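Local atomic coordinates of cytosolic phospholipase A2 delta (Homo sapiens, PDB entry 5IZ5), a protein that hydrolyses glycerophospholipids at the sn-2 position in a calcium-dependent manner, with a preference for linoleic acid there, releasing a fatty acid and a lysophospholipid. Residues B[340-345]-B[368-373]; B[348-353]-B[383-388]; B[372-375]-B[379-382]; B[735-740]-B[790-795]. The protein carries 3 engineered substitutions. All blocks are in the same frame, centred on the assembly; numbering follows the deposited sequence.

Contact 1. Residues B[340-345]-B[368-373]; sequences TSLYGH and TWTMAH
Two first torsions set up this contact: in Thr370 the methyl CG2 stands opposite the backbone N and is carried onto Tyr343, with OG1 held beside that N, while His373 holds CG opposite its backbone N (chi1 179°), which swings the imidazole toward the hydroxyl of the same tyrosine. Thr370 CG2 hangs over the middle of the Tyr343 ring, 3.5 Å from its centroid and only 7° off the normal, a textbook CH-pi geometry in which one methyl meets all six ring carbons almost evenly. The other branch of the threonine is polar, and its OG1 is hydrogen-bonded to the backbone O of Met339, so a single residue offers the facing helix both a methyl and a hydroxyl. Beside it, Leu342 CD2 packs 3.9 Å from Thr370 CB. At the far end of the tyrosine, OH and His373 ND1 form a hydrogen bond of 2.8 Å, each atom lying near the plane of the other's ring although the two side chains cross at about a right angle; together with the methyl over the ring it restrains the phenol. The helical segments approach to 9.1 Å at 55°, and the CA atoms of Tyr343 and Thr370 are 6.7 Å apart. Helix 335-351 begins at the substrate-binding glycines, and helix 367-375 follows the nucleophile Ser365, as in other patatin-like hydrolases. Around this pair, helix 386-397 brings Ile389 and Ala392 to Tyr343 and Pro388 to His373, and helix 779-794 adds Leu786.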
# COMPACT_ATOMS: atom_id res chain seq x y z
N THR B 340 8.88 -13.10 -18.76
CA THR B 340 9.23 -14.21 -19.65
C THR B 340 9.91 -15.35 -18.88
O THR B 340 9.49 -16.50 -18.96
CB THR B 340 10.15 -13.73 -20.79
OG1 THR B 340 9.45 -12.77 -21.58
CG2 THR B 340 10.60 -14.90 -21.69
N SER B 341 10.94 -15.00 -18.13
CA SER B 341 11.72 -15.99 -17.40
C SER B 341 10.87 -16.75 -16.38
O SER B 341 11.05 -17.96 -16.21
CB SER B 341 12.89 -15.31 -16.72
OG SER B 341 13.69 -16.25 -16.03
N LEU B 342 9.96 -16.04 -15.71
CA LEU B 342 9.08 -16.64 -14.71
C LEU B 342 8.15 -17.68 -15.33
O LEU B 342 7.88 -18.72 -14.73
CB LEU B 342 8.27 -15.56 -13.99
CG LEU B 342 7.30 -16.00 -12.89
CD1 LEU B 342 7.98 -16.89 -11.84
CD2 LEU B 342 6.69 -14.78 -12.21
N TYR B 343 7.65 -17.40 -16.54
CA TYR B 343 6.88 -18.38 -17.29
C TYR B 343 7.66 -19.69 -17.44
O TYR B 343 7.12 -20.79 -17.26
CB TYR B 343 6.53 -17.85 -18.68
CG TYR B 343 5.24 -17.05 -18.77
CD1 TYR B 343 4.01 -17.64 -18.48
CD2 TYR B 343 5.25 -15.72 -19.17
CE1 TYR B 343 2.84 -16.91 -18.59
CE2 TYR B 343 4.08 -14.99 -19.28
CZ TYR B 343 2.88 -15.59 -18.98
OH TYR B 343 1.71 -14.86 -19.08
N GLY B 344 8.94 -19.56 -17.79
CA GLY B 344 9.84 -20.70 -17.94
C GLY B 344 10.06 -21.45 -16.64
O GLY B 344 10.06 -22.68 -16.63
N HIS B 345 10.23 -20.70 -15.54
CA HIS B 345 10.39 -21.31 -14.23
C HIS B 345 9.14 -22.09 -13.82
O HIS B 345 9.24 -23.17 -13.23
CB HIS B 345 10.71 -20.27 -13.16
CG HIS B 345 12.08 -19.67 -13.30
ND1 HIS B 345 13.15 -20.36 -13.82
CD2 HIS B 345 12.55 -18.45 -12.95
CE1 HIS B 345 14.22 -19.59 -13.80
NE2 HIS B 345 13.88 -18.42 -13.28
N THR B 368 4.50 -9.74 -11.71
CA THR B 368 3.05 -9.68 -11.48
C THR B 368 2.26 -9.81 -12.78
O THR B 368 1.08 -10.19 -12.74
CB THR B 368 2.58 -8.37 -10.78
OG1 THR B 368 2.82 -7.24 -11.62
CG2 THR B 368 3.30 -8.18 -9.44
N TRP B 369 2.88 -9.50 -13.91
CA TRP B 369 2.22 -9.64 -15.21
C TRP B 369 1.97 -11.11 -15.53
O TRP B 369 0.90 -11.47 -16.03
CB TRP B 369 3.03 -9.01 -16.35
CG TRP B 369 3.44 -7.58 -16.11
CD1 TRP B 369 2.95 -6.72 -15.17
CD2 TRP B 369 4.40 -6.84 -16.86
NE1 TRP B 369 3.57 -5.50 -15.26
CE2 TRP B 369 4.46 -5.54 -16.30
CE3 TRP B 369 5.23 -7.15 -17.95
CZ2 TRP B 369 5.32 -4.56 -16.79
CZ3 TRP B 369 6.09 -6.17 -18.44
CH2 TRP B 369 6.12 -4.89 -17.86
N THR B 370 2.97 -11.94 -15.25
CA THR B 370 2.84 -13.39 -15.43
C THR B 370 1.74 -13.91 -14.51
O THR B 370 0.84 -14.64 -14.95
CB THR B 370 4.16 -14.10 -15.09
OG1 THR B 370 5.23 -13.53 -15.84
CG2 THR B 370 4.07 -15.60 -15.40
N MET B 371 1.82 -13.51 -13.25
CA MET B 371 0.87 -13.93 -12.23
C MET B 371 -0.55 -13.54 -12.61
O MET B 371 -1.46 -14.37 -12.58
CB MET B 371 1.24 -13.33 -10.87
CG MET B 371 2.55 -13.86 -10.32
SD MET B 371 3.18 -12.89 -8.94
CE MET B 371 1.93 -13.24 -7.70
N ALA B 372 -0.74 -12.29 -12.99
CA ALA B 372 -2.07 -11.78 -13.32
C ALA B 372 -2.67 -12.52 -14.51
O ALA B 372 -3.84 -12.92 -14.48
CB ALA B 372 -2.01 -10.29 -13.60
N HIS B 373 -1.89 -12.70 -15.56
CA HIS B 373 -2.38 -13.42 -16.73
C HIS B 373 -2.81 -14.85 -16.37
O HIS B 373 -3.90 -15.29 -16.74
CB HIS B 373 -1.33 -13.46 -17.83
CG HIS B 373 -1.78 -14.21 -19.04
ND1 HIS B 373 -1.03 -15.20 -19.64
CD2 HIS B 373 -2.93 -14.14 -19.76
CE1 HIS B 373 -1.69 -15.69 -20.67
NE2 HIS B 373 -2.84 -15.06 -20.77

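Contact 2. Residues B[348-353]-B[383-388]; sequences ALQKLG and RDLEGP
Gln350 reaches from the last turn of its helix to the backbone of Arg383 and Leu385, and both ends of its amide are used. OE1 accepts from Leu385 N at 3.2 Å, the donor lying in the carbonyl plane on a lone pair. NE2 gives a shorter bond, 2.7 Å to Arg383 O, with an N-H...O angle of 161°; that oxygen lies close to the amide plane of Gln350, whereas NE2 stands well above the carbonyl plane of Arg383. A second bond from NE2 goes to Ser381 O, so three bonds fix the rotation of the amide. The chain is fully extended (chi1 -169°, chi2 177°), which carries the amide out to the loop, and Leu385 CD1 covers it at 3.8 Å from Gln350 CD. With a leucine in place of Gln350, Leu385 N and the carbonyls of Arg383 and Ser381 would probably lose their shared partner and the loop would be less firmly placed. Within the loop, Asp384 OD2 takes a weak capping bond from Glu386 N. On the other side Gly353, with positive phi, donates its N to Gln350 O at 2.8 Å. The contact thus joins two helix termini: a Schellman motif closes helix 335-351, and a weak capping bond accepted by the Asp384 side chain marks the turn leading into helix 386-397.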
# COMPACT_ATOMS: atom_id res chain seq x y z
N ALA B 348 8.90 -25.39 -15.88
CA ALA B 348 9.78 -26.39 -15.29
C ALA B 348 9.12 -27.06 -14.09
O ALA B 348 9.04 -28.29 -14.04
CB ALA B 348 11.09 -25.74 -14.87
N LEU B 349 8.65 -26.26 -13.14
CA LEU B 349 8.04 -26.81 -11.93
C LEU B 349 6.83 -27.68 -12.26
O LEU B 349 6.59 -28.68 -11.59
CB LEU B 349 7.65 -25.70 -10.95
CG LEU B 349 8.80 -24.91 -10.31
CD1 LEU B 349 8.26 -23.71 -9.56
CD2 LEU B 349 9.64 -25.78 -9.39
N GLN B 350 6.09 -27.31 -13.30
CA GLN B 350 4.94 -28.09 -13.74
C GLN B 350 5.40 -29.45 -14.27
O GLN B 350 4.92 -30.49 -13.82
CB GLN B 350 4.14 -27.35 -14.81
CG GLN B 350 2.80 -28.00 -15.12
CD GLN B 350 1.98 -27.23 -16.14
OE1 GLN B 350 2.47 -26.90 -17.22
NE2 GLN B 350 0.73 -26.93 -15.81
N LYS B 351 6.34 -29.42 -15.21
CA LYS B 351 6.87 -30.64 -15.81
C LYS B 351 7.46 -31.59 -14.77
O LYS B 351 7.29 -32.80 -14.87
CB LYS B 351 7.93 -30.30 -16.85
CG LYS B 351 7.36 -29.73 -18.14
CD LYS B 351 8.49 -29.37 -19.09
CE LYS B 351 7.98 -28.85 -20.42
NZ LYS B 351 9.10 -28.39 -21.27
N LEU B 352 8.14 -31.04 -13.77
CA LEU B 352 8.69 -31.84 -12.68
C LEU B 352 7.65 -32.30 -11.67
O LEU B 352 7.97 -33.05 -10.75
CB LEU B 352 9.76 -31.05 -11.93
CG LEU B 352 11.00 -30.59 -12.70
CD1 LEU B 352 11.92 -29.83 -11.75
CD2 LEU B 352 11.74 -31.77 -13.33
N GLY B 353 6.40 -31.86 -11.83
CA GLY B 353 5.34 -32.18 -10.89
C GLY B 353 5.51 -31.51 -9.54
O GLY B 353 4.93 -31.96 -8.56
N ARG B 383 -3.25 -26.94 -16.20
CA ARG B 383 -3.30 -26.98 -17.65
C ARG B 383 -1.93 -26.69 -18.22
O ARG B 383 -1.10 -26.07 -17.56
CB ARG B 383 -4.32 -25.99 -18.17
CG ARG B 383 -5.71 -26.34 -17.65
CD ARG B 383 -6.83 -26.28 -18.68
NE ARG B 383 -7.30 -24.92 -18.97
CZ ARG B 383 -7.24 -24.31 -20.15
NH1 ARG B 383 -6.70 -24.90 -21.22
NH2 ARG B 383 -7.72 -23.08 -20.27
N ASP B 384 -1.72 -27.17 -19.43
CA ASP B 384 -0.44 -27.04 -20.10
C ASP B 384 -0.09 -25.55 -20.16
O ASP B 384 -0.85 -24.75 -20.71
CB ASP B 384 -0.51 -27.65 -21.50
CG ASP B 384 0.85 -27.72 -22.18
OD1 ASP B 384 0.87 -28.01 -23.39
OD2 ASP B 384 1.89 -27.48 -21.54
N LEU B 385 1.05 -25.20 -19.57
CA LEU B 385 1.52 -23.82 -19.56
C LEU B 385 1.90 -23.31 -20.95
O LEU B 385 1.95 -22.11 -21.16
CB LEU B 385 2.69 -23.65 -18.59
CG LEU B 385 2.25 -23.48 -17.13
CD1 LEU B 385 3.40 -23.74 -16.17
CD2 LEU B 385 1.68 -22.08 -16.89
N GLU B 386 2.13 -24.22 -21.89
CA GLU B 386 2.54 -23.83 -23.24
C GLU B 386 1.52 -22.91 -23.94
O GLU B 386 1.90 -22.15 -24.84
CB GLU B 386 2.81 -25.07 -24.10
CG GLU B 386 4.03 -24.94 -25.01
CD GLU B 386 5.34 -24.89 -24.25
OE1 GLU B 386 5.53 -25.72 -23.34
OE2 GLU B 386 6.18 -24.01 -24.55
N GLY B 387 0.25 -22.99 -23.55
CA GLY B 387 -0.78 -22.10 -24.09
C GLY B 387 -0.55 -20.64 -23.72
O GLY B 387 -0.39 -19.79 -24.59
N PRO B 388 -0.55 -20.33 -22.41
CA PRO B 388 -0.20 -18.99 -21.92
C PRO B 388 1.17 -18.51 -22.39
O PRO B 388 1.34 -17.31 -22.63
CB PRO B 388 -0.22 -19.16 -20.40
CG PRO B 388 -1.20 -20.24 -20.16
CD PRO B 388 -1.14 -21.17 -21.34

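Contact 3. Residues B[372-375]-B[379-382]; sequences AHLY and EWSQ
Trp380 NE1 is the polar atom set over the centre of the Tyr375 ring, 3.2 Å above its plane and 3.4 Å from Tyr375 CZ. The indole thereby turns an edge to the phenol. In this edge-to-face (T-shaped) pair the planes stand at 61° and the centroid of the Tyr375 ring is 4.3 Å from that of the five-membered ring of Trp380; Tyr375 CE2 comes to 3.5 Å from Trp380 CZ2. The faces of the indole are used as well. Leu374 CB makes a CH-pi contact with one, 3.9 Å from the centroid of the five-membered ring, while Ser381 CB lies over the opposite face toward its rim. Trp380 CD1 also approaches the backbone O of Leu374 to 3.2 Å. Trp380 CG sits between its backbone N and carbonyl carbon (chi1 72°), a crowded position that folds the ring back against the helix it follows. Were Trp380 replaced by an alanine, the face of Tyr375 would probably lose its edge-on partner and a gap would be likely to open above Leu374 CB. A 3-10 turn carries the tryptophan, closed by Gln382 N bonding to Glu379 O at 2.9 Å. Tyr375 OH is held beyond the pair by Pro462 O, just ahead of strand 463-471, and Leu374 packs on Tyr343 and Leu346 of helix 335-351 and on Pro388 of helix 386-397.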
# COMPACT_ATOMS: atom_id res chain seq x y z
N ALA B 372 -0.74 -12.29 -12.99
CA ALA B 372 -2.07 -11.78 -13.32
C ALA B 372 -2.67 -12.52 -14.51
O ALA B 372 -3.84 -12.92 -14.48
CB ALA B 372 -2.01 -10.29 -13.60
N HIS B 373 -1.89 -12.70 -15.56
CA HIS B 373 -2.38 -13.42 -16.73
C HIS B 373 -2.81 -14.85 -16.37
O HIS B 373 -3.90 -15.29 -16.74
CB HIS B 373 -1.33 -13.46 -17.83
CG HIS B 373 -1.78 -14.21 -19.04
ND1 HIS B 373 -1.03 -15.20 -19.64
CD2 HIS B 373 -2.93 -14.14 -19.76
CE1 HIS B 373 -1.69 -15.69 -20.67
NE2 HIS B 373 -2.84 -15.06 -20.77
N LEU B 374 -1.95 -15.56 -15.65
CA LEU B 374 -2.22 -16.95 -15.32
C LEU B 374 -3.43 -17.11 -14.41
O LEU B 374 -4.29 -17.95 -14.67
CB LEU B 374 -1.00 -17.60 -14.66
CG LEU B 374 0.19 -17.83 -15.59
CD1 LEU B 374 1.38 -18.33 -14.78
CD2 LEU B 374 -0.14 -18.80 -16.71
N TYR B 375 -3.50 -16.29 -13.36
CA TYR B 375 -4.60 -16.38 -12.41
C TYR B 375 -5.96 -15.90 -12.96
O TYR B 375 -6.98 -16.04 -12.29
CB TYR B 375 -4.25 -15.68 -11.10
CG TYR B 375 -3.37 -16.53 -10.20
CD1 TYR B 375 -3.91 -17.31 -9.19
CD2 TYR B 375 -1.99 -16.57 -10.38
CE1 TYR B 375 -3.12 -18.08 -8.38
CE2 TYR B 375 -1.18 -17.34 -9.57
CZ TYR B 375 -1.75 -18.09 -8.57
OH TYR B 375 -0.94 -18.86 -7.76
N GLU B 379 -7.82 -22.63 -13.63
CA GLU B 379 -7.19 -23.94 -13.71
C GLU B 379 -5.75 -23.90 -14.21
O GLU B 379 -5.22 -24.93 -14.59
CB GLU B 379 -8.04 -24.82 -14.64
CG GLU B 379 -8.66 -26.02 -13.96
CD GLU B 379 -9.36 -25.69 -12.68
OE1 GLU B 379 -10.30 -24.87 -12.69
OE2 GLU B 379 -8.97 -26.26 -11.65
N TRP B 380 -5.11 -22.73 -14.18
CA TRP B 380 -3.86 -22.53 -14.91
C TRP B 380 -2.75 -23.55 -14.59
O TRP B 380 -2.12 -24.03 -15.51
CB TRP B 380 -3.34 -21.09 -14.76
CG TRP B 380 -2.79 -20.73 -13.41
CD1 TRP B 380 -3.45 -20.11 -12.40
CD2 TRP B 380 -1.45 -20.93 -12.94
NE1 TRP B 380 -2.62 -19.92 -11.32
CE2 TRP B 380 -1.39 -20.42 -11.63
CE3 TRP B 380 -0.31 -21.51 -13.50
CZ2 TRP B 380 -0.22 -20.46 -10.86
CZ3 TRP B 380 0.85 -21.55 -12.74
CH2 TRP B 380 0.89 -21.03 -11.43
N SER B 381 -2.52 -23.88 -13.32
CA SER B 381 -1.44 -24.81 -12.97
C SER B 381 -1.79 -26.26 -13.31
O SER B 381 -0.92 -27.11 -13.36
CB SER B 381 -1.04 -24.70 -11.49
OG SER B 381 -1.99 -25.32 -10.64
N GLN B 382 -3.08 -26.52 -13.54
CA GLN B 382 -3.54 -27.85 -13.96
C GLN B 382 -3.62 -27.99 -15.47
O GLN B 382 -4.02 -29.04 -15.97
CB GLN B 382 -4.93 -28.13 -13.36
CG GLN B 382 -5.00 -27.95 -11.86
CD GLN B 382 -3.94 -28.75 -11.12
OE1 GLN B 382 -3.70 -29.91 -11.45
NE2 GLN B 382 -3.31 -28.14 -10.13

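Contact 4. Residues B[735-740]-B[790-795]; sequences PLVNAS and DYNVQT
The Tyr791 ring has Ser740 OG at its edge and in its plane, joined there by Asn792 OD1, while Thr795 CB lies over one face, offset toward the rim. Ser740 OG and Tyr791 OH are paired as a hydrogen bond, but the 2.4 Å between them is so short that its length is doubtful; Glu716 OE2 bonds to the same serine oxygen. The second flat group, the amide of Asn792, is held by a bond of ordinary length. Its ND2 donates to Val737 O at 3.0 Å with an N-H...O angle of 161°, the donor in the carbonyl plane and the oxygen close to the amide plane. With CG opposite the carbonyl carbon (chi1 -73°), the amide projects from the helix toward the loop backbone. Here helix 779-794 packs beside the loop leaving strand 730-734, which lies between strands 672-676 and 718-720 in the mixed sheet of the catalytic domain, and the loop backbone at three alternate residues, Pro735, Val737 and Ala739, is read by one side chain. One water donates to Asn792 OD1 at 2.9 Å and accepts from Ala739 N; the other donates to Pro735 O at 2.8 Å and takes only a weak bond from Asn792 ND2. Both ends of the buried amide are therefore satisfied. Phe741 meets the Tyr791 ring obliquely, and further along the loop, His744 ND1 bonds to Ser740 O.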
# COMPACT_ATOMS: atom_id res chain seq x y z
N PRO B 735 19.64 -17.69 -9.83
CA PRO B 735 19.99 -16.46 -10.53
C PRO B 735 19.78 -16.58 -12.03
O PRO B 735 19.76 -17.68 -12.58
CB PRO B 735 21.47 -16.27 -10.20
CG PRO B 735 21.98 -17.64 -9.93
CD PRO B 735 20.84 -18.41 -9.34
N LEU B 736 19.62 -15.44 -12.69
CA LEU B 736 19.46 -15.44 -14.14
C LEU B 736 20.85 -15.54 -14.77
O LEU B 736 21.56 -14.54 -14.90
CB LEU B 736 18.73 -14.18 -14.60
CG LEU B 736 18.42 -14.11 -16.10
CD1 LEU B 736 17.64 -15.33 -16.59
CD2 LEU B 736 17.65 -12.84 -16.39
N VAL B 737 21.23 -16.75 -15.15
CA VAL B 737 22.56 -17.01 -15.67
C VAL B 737 22.50 -18.09 -16.74
O VAL B 737 21.73 -19.04 -16.64
CB VAL B 737 23.53 -17.42 -14.52
CG1 VAL B 737 23.15 -18.77 -13.92
CG2 VAL B 737 24.97 -17.43 -15.01
N ASN B 738 23.31 -17.93 -17.79
CA ASN B 738 23.47 -18.94 -18.82
C ASN B 738 24.76 -19.69 -18.54
O ASN B 738 25.83 -19.26 -18.97
CB ASN B 738 23.51 -18.28 -20.20
CG ASN B 738 23.50 -19.30 -21.34
OD1 ASN B 738 23.21 -20.48 -21.14
ND2 ASN B 738 23.80 -18.84 -22.55
N ALA B 739 24.66 -20.78 -17.79
CA ALA B 739 25.83 -21.59 -17.46
C ALA B 739 25.84 -22.87 -18.31
O ALA B 739 26.19 -22.82 -19.48
CB ALA B 739 25.87 -21.90 -15.97
N SER B 740 25.41 -23.99 -17.73
CA SER B 740 25.50 -25.28 -18.42
C SER B 740 24.59 -25.32 -19.65
O SER B 740 24.82 -26.11 -20.56
CB SER B 740 25.19 -26.43 -17.45
OG SER B 740 23.80 -26.71 -17.38
N ASP B 790 13.53 -22.52 -17.96
CA ASP B 790 13.00 -23.88 -17.83
C ASP B 790 14.13 -24.87 -17.52
O ASP B 790 14.04 -25.65 -16.57
CB ASP B 790 12.29 -24.26 -19.13
CG ASP B 790 11.72 -25.66 -19.11
OD1 ASP B 790 11.52 -26.23 -18.02
OD2 ASP B 790 11.46 -26.19 -20.20
N TYR B 791 15.18 -24.81 -18.32
CA TYR B 791 16.33 -25.70 -18.15
C TYR B 791 16.98 -25.56 -16.77
O TYR B 791 17.22 -26.56 -16.10
CB TYR B 791 17.36 -25.43 -19.24
CG TYR B 791 18.65 -26.17 -19.05
CD1 TYR B 791 18.85 -27.43 -19.61
CD2 TYR B 791 19.68 -25.62 -18.30
CE1 TYR B 791 20.04 -28.12 -19.42
CE2 TYR B 791 20.86 -26.29 -18.11
CZ TYR B 791 21.04 -27.54 -18.67
OH TYR B 791 22.23 -28.22 -18.49
N ASN B 792 17.26 -24.32 -16.37
CA ASN B 792 17.92 -24.05 -15.09
C ASN B 792 17.20 -24.64 -13.88
O ASN B 792 17.84 -25.03 -12.91
CB ASN B 792 18.10 -22.55 -14.86
CG ASN B 792 19.17 -21.95 -15.74
OD1 ASN B 792 19.79 -22.64 -16.55
ND2 ASN B 792 19.41 -20.66 -15.57
N VAL B 793 15.88 -24.69 -13.94
CA VAL B 793 15.12 -25.31 -12.87
C VAL B 793 15.12 -26.84 -13.01
O VAL B 793 15.33 -27.55 -12.03
CB VAL B 793 13.68 -24.75 -12.80
CG1 VAL B 793 12.79 -25.61 -11.92
CG2 VAL B 793 13.72 -23.32 -12.27
N GLN B 794 14.90 -27.34 -14.23
CA GLN B 794 14.91 -28.79 -14.46
C GLN B 794 16.23 -29.44 -14.05
O GLN B 794 16.25 -30.44 -13.34
CB GLN B 794 14.56 -29.13 -15.91
CG GLN B 794 13.07 -29.19 -16.16
CD GLN B 794 12.72 -29.44 -17.61
OE1 GLN B 794 13.59 -29.48 -18.48
NE2 GLN B 794 11.43 -29.62 -17.88
N THR B 795 17.34 -28.84 -14.48
CA THR B 795 18.66 -29.33 -14.08
C THR B 795 18.92 -29.27 -12.57
O THR B 795 19.87 -29.87 -12.09
CB THR B 795 19.78 -28.57 -14.79
OG1 THR B 795 20.97 -29.37 -14.81
CG2 THR B 795 20.05 -27.27 -14.08
O HOH W 1 18.82 -20.29 -12.32
O HOH W 2 22.56 -22.67 -17.41

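Following the chain from the N terminus, helix 335-351 supplies the first halves of contacts 1 and 2. Contact 1 closes a loop onto helix 367-375, and contact 2 a longer one onto the start of helix 386-397; because their segments alternate, these two loops cross. Contact 3 begins where contact 1 ends, sharing Ala372 and His373, and is a short turn lying wholly within the span that contact 2 closes. Much later, in series with the rest, contact 4 joins the loop after strand 730-734 to helix 779-794. That helix touches helix 335-351 through Val793 on His345 and Ala348, so all four contacts gather around helix 335-351 in the catalytic domain.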